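Local structure of HAD family phosphatase (Pseudomonas syringae pv. tomato, 2ODA) at residues B[12-17]-B[59-64]; B[35-40]-B[71-76]. The protein belongs to the haloacid dehalogenase (HAD) superfamily, in a Pseudomonas-specific subfamily, and probably has a biochemical function distinct from that of its better-known relatives. One frame throughout, in Å; residues are numbered along the deposited sequence.

Contact 1: residues B[12-17]-B[59-64]; sequences GLSGCL and DELPEA
D59 reaches across to the wide pi-type turn of residues 13-17, just after strand 9-12 and consistent with the squiggle of HAD folds, and its carboxylate carries the polar part of the contact. The backbone N of S14 donates to D59 OD2 at 2.8 Å, with an N-H...O angle of 155°, and meets that oxygen nearly along its C-O axis. The other carboxylate oxygen is held from its own segment: D59 OD1 accepts from E60 N at 2.7 Å and from L61 N at 3.1 Å. Both donors come in on the anti side, somewhat out of the carboxylate plane, and the second bond closes an Asx turn. One oxygen thus faces the turn while the chain following D59 fixes the other, restraining carboxylate rotation. A water adds a second bridge, donating to D59 OD2 and to S14 O. With OG anti to its backbone N (chi1 168°), S14 turns its hydroxyl to D19 OD2, to which it is hydrogen-bonded.

Van der Waals contacts flank these bonds. L13 CB rests against the carboxylate oxygen D59 OD2 at 3.5 Å, and the apolar L61 CD1 comes within 3.6 Å of S14 CB.

By its place, GLSGCL probably corresponds to the first-motif loop of HAD enzymes, although G12 and S14 seem to stand where its two aspartates would be expected; D59 directly follows strand 55-58, where the second motif would be expected. L13 is backbone-bonded to I58, tying the strand ends together, while L13, S14 and L61 pack on L69 of helix 63-69, which covers this side of the contact.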
ATOM      1  N   GLY B  12      16.576   2.301   1.725  1.00  6.63           N
ATOM      2  CA  GLY B  12      17.426   2.324   0.527  1.00  5.65           C
ATOM      3  C   GLY B  12      18.753   1.622   0.849  1.00  6.18           C
ATOM      4  O   GLY B  12      19.197   1.617   1.991  1.00  6.51           O
ATOM      5  N   LEU B  13      19.403   1.043  -0.151  1.00  5.68           N
ATOM      6  CA  LEU B  13      20.706   0.458   0.071  1.00  6.61           C
ATOM      7  C   LEU B  13      21.843   1.468  -0.152  1.00  6.10           C
ATOM      8  O   LEU B  13      22.421   1.995   0.820  1.00  4.84           O
ATOM      9  CB  LEU B  13      20.865  -0.832  -0.758  1.00  5.81           C
ATOM     10  CG  LEU B  13      22.172  -1.620  -0.562  1.00  7.39           C
ATOM     11  CD1 LEU B  13      22.328  -2.262   0.863  1.00  4.68           C
ATOM     12  CD2 LEU B  13      22.268  -2.663  -1.661  1.00  5.20           C
ATOM     13  N   SER B  14      22.130   1.767  -1.416  1.00  5.75           N
ATOM     14  CA  SER B  14      23.125   2.788  -1.781  1.00  6.12           C
ATOM     15  C   SER B  14      22.723   4.193  -1.294  1.00  6.20           C
ATOM     16  O   SER B  14      21.556   4.610  -1.442  1.00  6.43           O
ATOM     17  CB  SER B  14      23.350   2.760  -3.310  1.00  6.27           C
ATOM     18  OG  SER B  14      24.089   3.885  -3.752  1.00  8.16           O
ATOM     19  N   GLY B  15      23.675   4.933  -0.722  1.00  6.59           N
ATOM     20  CA  GLY B  15      23.418   6.301  -0.238  1.00  6.66           C
ATOM     21  C   GLY B  15      22.497   6.323   0.967  1.00  6.77           C
ATOM     22  O   GLY B  15      21.782   7.319   1.236  1.00  6.37           O
ATOM     23  N   CYS B  16      22.488   5.215   1.701  1.00  5.55           N
ATOM     24  CA  CYS B  16      21.609   5.126   2.851  1.00  6.09           C
ATOM     25  C   CYS B  16      22.192   4.167   3.900  1.00  5.77           C
ATOM     26  O   CYS B  16      22.755   4.634   4.886  1.00  6.05           O
ATOM     27  CB  CYS B  16      20.188   4.765   2.389  1.00  6.77           C
ATOM     28  SG  CYS B  16      18.992   4.475   3.686  1.00  7.05           S
ATOM     29  N   LEU B  17      22.080   2.850   3.687  1.00  4.83           N
ATOM     30  CA  LEU B  17      22.746   1.871   4.555  1.00  4.71           C
ATOM     31  C   LEU B  17      24.262   1.861   4.316  1.00  4.22           C
ATOM     32  O   LEU B  17      25.049   1.809   5.248  1.00  4.69           O
ATOM     33  CB  LEU B  17      22.174   0.468   4.306  1.00  4.66           C
ATOM     34  CG  LEU B  17      20.713   0.264   4.753  1.00  6.03           C
ATOM     35  CD1 LEU B  17      20.174  -1.048   4.166  1.00  5.55           C
ATOM     36  CD2 LEU B  17      20.665   0.268   6.283  1.00  6.42           C
ATOM     37  N   ASP B  59      16.709  -1.203  -3.721  1.00  7.61           N
ATOM     38  CA  ASP B  59      17.522  -0.384  -4.626  1.00  7.91           C
ATOM     39  C   ASP B  59      17.107  -0.570  -6.088  1.00  8.32           C
ATOM     40  O   ASP B  59      16.184  -1.350  -6.397  1.00  8.64           O
ATOM     41  CB  ASP B  59      19.018  -0.636  -4.397  1.00  7.44           C
ATOM     42  CG  ASP B  59      19.846   0.642  -4.565  1.00  9.88           C
ATOM     43  OD1 ASP B  59      19.891   1.183  -5.688  1.00 11.34           O
ATOM     44  OD2 ASP B  59      20.447   1.110  -3.585  1.00 10.79           O
ATOM     45  N   GLU B  60      17.746   0.180  -6.983  1.00  8.08           N
ATOM     46  CA  GLU B  60      17.466   0.049  -8.418  1.00  8.29           C
ATOM     47  C   GLU B  60      18.750  -0.235  -9.199  1.00  8.81           C
ATOM     48  O   GLU B  60      18.709  -0.500 -10.406  1.00  8.27           O
ATOM     49  CB  GLU B  60      16.777   1.307  -8.948  1.00  8.14           C
ATOM     50  CG  GLU B  60      17.621   2.575  -8.816  1.00  7.81           C
ATOM     51  CD  GLU B  60      17.050   3.792  -9.525  1.00  9.57           C
ATOM     52  OE1 GLU B  60      15.912   3.730 -10.047  1.00 11.31           O
ATOM     53  OE2 GLU B  60      17.755   4.825  -9.553  1.00 11.14           O
ATOM     54  N   LEU B  61      19.892  -0.206  -8.515  1.00  8.29           N
ATOM     55  CA  LEU B  61      21.163  -0.500  -9.184  1.00  8.07           C
ATOM     56  C   LEU B  61      21.125  -1.891  -9.791  1.00  7.96           C
ATOM     57  O   LEU B  61      20.403  -2.754  -9.286  1.00  7.76           O
ATOM     58  CB  LEU B  61      22.347  -0.401  -8.209  1.00  7.98           C
ATOM     59  CG  LEU B  61      22.709   0.979  -7.657  1.00  6.96           C
ATOM     60  CD1 LEU B  61      23.476   0.815  -6.359  1.00  7.89           C
ATOM     61  CD2 LEU B  61      23.518   1.787  -8.638  1.00 10.21           C
ATOM     62  N   PRO B  62      21.908  -2.118 -10.867  1.00  8.50           N
ATOM     63  CA  PRO B  62      22.052  -3.471 -11.389  1.00  9.23           C
ATOM     64  C   PRO B  62      22.484  -4.434 -10.308  1.00  9.68           C
ATOM     65  O   PRO B  62      23.194  -4.032  -9.381  1.00 10.06           O
ATOM     66  CB  PRO B  62      23.196  -3.332 -12.404  1.00  9.80           C
ATOM     67  CG  PRO B  62      23.181  -1.926 -12.835  1.00  9.81           C
ATOM     68  CD  PRO B  62      22.686  -1.129 -11.653  1.00  8.53           C
ATOM     69  N   GLU B  63      22.098  -5.701 -10.447  1.00 10.17           N
ATOM     70  CA  GLU B  63      22.438  -6.765  -9.485  1.00 11.01           C
ATOM     71  C   GLU B  63      23.957  -6.870  -9.248  1.00 11.20           C
ATOM     72  O   GLU B  63      24.402  -7.120  -8.120  1.00 10.58           O
ATOM     73  CB  GLU B  63      21.879  -8.100  -9.997  1.00 11.97           C
ATOM     74  CG  GLU B  63      22.016  -9.302  -9.058  1.00 13.50           C
ATOM     75  CD  GLU B  63      23.410  -9.918  -9.046  1.00 17.77           C
ATOM     76  OE1 GLU B  63      24.096  -9.874 -10.081  1.00 19.92           O
ATOM     77  OE2 GLU B  63      23.809 -10.470  -7.997  1.00 16.12           O
ATOM     78  N   ALA B  64      24.745  -6.667 -10.309  1.00 10.36           N
ATOM     79  CA  ALA B  64      26.211  -6.719 -10.218  1.00 10.34           C
ATOM     80  C   ALA B  64      26.771  -5.769  -9.175  1.00 10.10           C
ATOM     81  O   ALA B  64      27.866  -5.999  -8.629  1.00 10.52           O
ATOM     82  CB  ALA B  64      26.845  -6.419 -11.581  1.00 11.06           C
TER
HETATM   83  O   HOH W   1      19.257   3.625  -2.612  1.00 11.50           O

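Contact 2: residues B[35-40]-B[71-76]; sequences AQLTPG and APVNDW
L37 packs against P72 where two loops of the Rossmann-like HAD core come together. Residues 35-40 return the chain to helix 41-51 from the region after the probable first-motif loop, the place where many members of the superfamily insert a cap; residues 71-76 link helix 63-69 to the edge strand 78-79. The contact is chiefly apolar.

The L37 side chain has CG anti to the carbonyl carbon and beside the backbone N (chi1 -66°), and this torsion carries its isobutyl group to the proline although the side chain does not set out straight at it. There the two side chains run past each other in opposite directions. L37 CG lies 3.9 Å from P72 CB, and the two methyl groups spread from that point: CD1 stays by P72 CB at 4.1 Å, whereas CD2 sits 4.0 Å from P72 CG, spanning the adjoining CB and CG of the ring. The same CD2 continues to V73 CG1, a looser approach of 4.4 Å, so one branch of L37 bridges consecutive residues of the opposing loop.

V73 is the buried member of the group and also packs on L45 of helix 41-51 and W57 of strand 55-58. Its carbonyl accepts from the backbone N of W76, bending the chain in a turn. L37 and P72 share V18 as a further neighbour, and L37 also touches Q42.

At the outer end A35 points its methyl group toward the proline ring at long range, but its backbone comes nearer: A35 O lies 3.5 Å from P72 CG.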
ATOM      1  N   ALA B  35      30.894  -0.444  -0.172  1.00  6.71           N
ATOM      2  CA  ALA B  35      30.160  -1.282   0.769  1.00  7.41           C
ATOM      3  C   ALA B  35      30.313  -0.834   2.247  1.00  7.76           C
ATOM      4  O   ALA B  35      29.667  -1.403   3.138  1.00  8.50           O
ATOM      5  CB  ALA B  35      30.522  -2.766   0.577  1.00  6.66           C
ATOM      6  N   GLN B  36      31.143   0.188   2.508  1.00  8.54           N
ATOM      7  CA  GLN B  36      31.293   0.700   3.869  1.00  8.74           C
ATOM      8  C   GLN B  36      29.905   1.175   4.318  1.00  8.51           C
ATOM      9  O   GLN B  36      29.209   1.872   3.573  1.00  6.36           O
ATOM     10  CB  GLN B  36      32.294   1.868   3.914  1.00 10.11           C
ATOM     11  CG  GLN B  36      32.510   2.509   5.320  1.00 10.45           C
ATOM     12  CD  GLN B  36      33.401   3.754   5.264  1.00 11.36           C
ATOM     13  OE1 GLN B  36      34.071   3.999   4.269  1.00 14.93           O
ATOM     14  NE2 GLN B  36      33.402   4.538   6.327  1.00 14.57           N
ATOM     15  N   LEU B  37      29.482   0.746   5.506  1.00  7.46           N
ATOM     16  CA  LEU B  37      28.261   1.308   6.114  1.00  6.81           C
ATOM     17  C   LEU B  37      28.340   2.813   6.382  1.00  6.77           C
ATOM     18  O   LEU B  37      29.401   3.335   6.710  1.00  6.69           O
ATOM     19  CB  LEU B  37      27.980   0.592   7.433  1.00  7.17           C
ATOM     20  CG  LEU B  37      27.630  -0.888   7.277  1.00  7.68           C
ATOM     21  CD1 LEU B  37      27.992  -1.654   8.583  1.00  9.73           C
ATOM     22  CD2 LEU B  37      26.171  -1.073   6.930  1.00  9.37           C
ATOM     23  N   THR B  38      27.207   3.504   6.249  1.00  6.14           N
ATOM     24  CA  THR B  38      27.124   4.941   6.531  1.00  6.16           C
ATOM     25  C   THR B  38      27.246   5.259   8.038  1.00  6.59           C
ATOM     26  O   THR B  38      27.021   4.381   8.880  1.00  5.62           O
ATOM     27  CB  THR B  38      25.835   5.583   5.941  1.00  6.63           C
ATOM     28  OG1 THR B  38      24.676   4.977   6.522  1.00  5.11           O
ATOM     29  CG2 THR B  38      25.814   5.443   4.412  1.00  4.48           C
ATOM     30  N   PRO B  39      27.645   6.499   8.373  1.00  6.74           N
ATOM     31  CA  PRO B  39      27.879   6.821   9.788  1.00  6.67           C
ATOM     32  C   PRO B  39      26.652   6.516  10.676  1.00  6.65           C
ATOM     33  O   PRO B  39      25.529   6.884  10.338  1.00  6.43           O
ATOM     34  CB  PRO B  39      28.195   8.323   9.755  1.00  6.81           C
ATOM     35  CG  PRO B  39      28.781   8.559   8.402  1.00  8.43           C
ATOM     36  CD  PRO B  39      27.968   7.642   7.490  1.00  5.97           C
ATOM     37  N   GLY B  40      26.880   5.805  11.774  1.00  6.20           N
ATOM     38  CA  GLY B  40      25.808   5.468  12.705  1.00  7.22           C
ATOM     39  C   GLY B  40      25.031   4.206  12.361  1.00  7.71           C
ATOM     40  O   GLY B  40      24.224   3.762  13.173  1.00  7.67           O
ATOM     41  N   ALA B  71      26.474  -6.846   1.183  1.00  8.08           N
ATOM     42  CA  ALA B  71      27.336  -7.682   2.041  1.00  8.57           C
ATOM     43  C   ALA B  71      27.238  -7.396   3.555  1.00  8.99           C
ATOM     44  O   ALA B  71      27.050  -8.348   4.329  1.00  9.26           O
ATOM     45  CB  ALA B  71      28.794  -7.677   1.555  1.00  8.46           C
ATOM     46  N   PRO B  72      27.359  -6.115   3.992  1.00  8.91           N
ATOM     47  CA  PRO B  72      27.286  -5.889   5.435  1.00  9.24           C
ATOM     48  C   PRO B  72      25.910  -6.040   6.117  1.00  9.51           C
ATOM     49  O   PRO B  72      25.850  -5.952   7.340  1.00  9.46           O
ATOM     50  CB  PRO B  72      27.801  -4.448   5.585  1.00  9.65           C
ATOM     51  CG  PRO B  72      27.371  -3.793   4.317  1.00  9.35           C
ATOM     52  CD  PRO B  72      27.658  -4.853   3.279  1.00  8.46           C
ATOM     53  N   VAL B  73      24.842  -6.279   5.351  1.00  9.56           N
ATOM     54  CA  VAL B  73      23.497  -6.459   5.926  1.00  9.22           C
ATOM     55  C   VAL B  73      22.831  -7.789   5.559  1.00 10.29           C
ATOM     56  O   VAL B  73      21.771  -8.122   6.094  1.00 10.62           O
ATOM     57  CB  VAL B  73      22.507  -5.293   5.569  1.00  9.67           C
ATOM     58  CG1 VAL B  73      22.985  -3.936   6.120  1.00  7.75           C
ATOM     59  CG2 VAL B  73      22.195  -5.229   4.048  1.00  8.50           C
ATOM     60  N   ASN B  74      23.418  -8.561   4.651  1.00 11.19           N
ATOM     61  CA  ASN B  74      22.712  -9.752   4.175  1.00 13.24           C
ATOM     62  C   ASN B  74      22.653 -10.927   5.165  1.00 14.55           C
ATOM     63  O   ASN B  74      22.042 -11.940   4.859  1.00 14.91           O
ATOM     64  CB  ASN B  74      23.190 -10.209   2.777  1.00 13.48           C
ATOM     65  CG  ASN B  74      24.629 -10.698   2.767  1.00 13.23           C
ATOM     66  OD1 ASN B  74      25.120 -11.274   3.739  1.00 13.70           O
ATOM     67  ND2 ASN B  74      25.309 -10.485   1.644  1.00 11.48           N
ATOM     68  N   ASP B  75      23.317 -10.796   6.312  1.00 16.53           N
ATOM     69  CA  ASP B  75      23.220 -11.784   7.392  1.00 17.89           C
ATOM     70  C   ASP B  75      21.749 -11.876   7.874  1.00 17.68           C
ATOM     71  O   ASP B  75      21.309 -12.934   8.310  1.00 18.66           O
ATOM     72  CB  ASP B  75      24.121 -11.391   8.592  1.00 18.86           C
ATOM     73  CG  ASP B  75      25.622 -11.704   8.383  1.00 22.62           C
ATOM     74  OD1 ASP B  75      25.983 -12.769   7.840  1.00 26.82           O
ATOM     75  OD2 ASP B  75      26.467 -10.874   8.809  1.00 27.89           O
ATOM     76  N   TRP B  76      20.987 -10.774   7.787  1.00 16.15           N
ATOM     77  CA  TRP B  76      19.686 -10.715   8.452  1.00 14.66           C
ATOM     78  C   TRP B  76      18.638  -9.874   7.734  1.00 14.76           C
ATOM     79  O   TRP B  76      17.435 -10.015   7.978  1.00 13.71           O
ATOM     80  CB  TRP B  76      19.878 -10.202   9.880  1.00 14.23           C
ATOM     81  CG  TRP B  76      20.287  -8.751   9.931  1.00 12.09           C
ATOM     82  CD1 TRP B  76      21.531  -8.223   9.669  1.00 11.32           C
ATOM     83  CD2 TRP B  76      19.436  -7.646  10.236  1.00 12.35           C
ATOM     84  NE1 TRP B  76      21.500  -6.850   9.798  1.00 12.44           N
ATOM     85  CE2 TRP B  76      20.226  -6.473  10.156  1.00 12.81           C
ATOM     86  CE3 TRP B  76      18.074  -7.529  10.574  1.00  9.26           C
ATOM     87  CZ2 TRP B  76      19.696  -5.201  10.415  1.00 12.94           C
ATOM     88  CZ3 TRP B  76      17.554  -6.261  10.832  1.00 11.31           C
ATOM     89  CH2 TRP B  76      18.369  -5.118  10.754  1.00 11.39           C
TER

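Overall arrangement
Contacts 1 and 2 bury similar areas, and each is partly buried, yet they differ in chemistry. Contact 1 is mainly polar, a carboxylate and a water tying together the ends of two adjacent parallel strands at the loop that probably corresponds to the first HAD motif. Contact 2 is apolar packing between loops, its centre about 12 Å from the centre of the chain against about 10 Å for contact 1. They share supports: helix 63-69 begins within 59-64 and leads into 71-76, and W57 of strand 55-58 packs on L13 and L17 as well as V73. The two are joined directly where L17 O lies 2.9 Å from T38 N, a probable hydrogen bond, and touches L37 CD2.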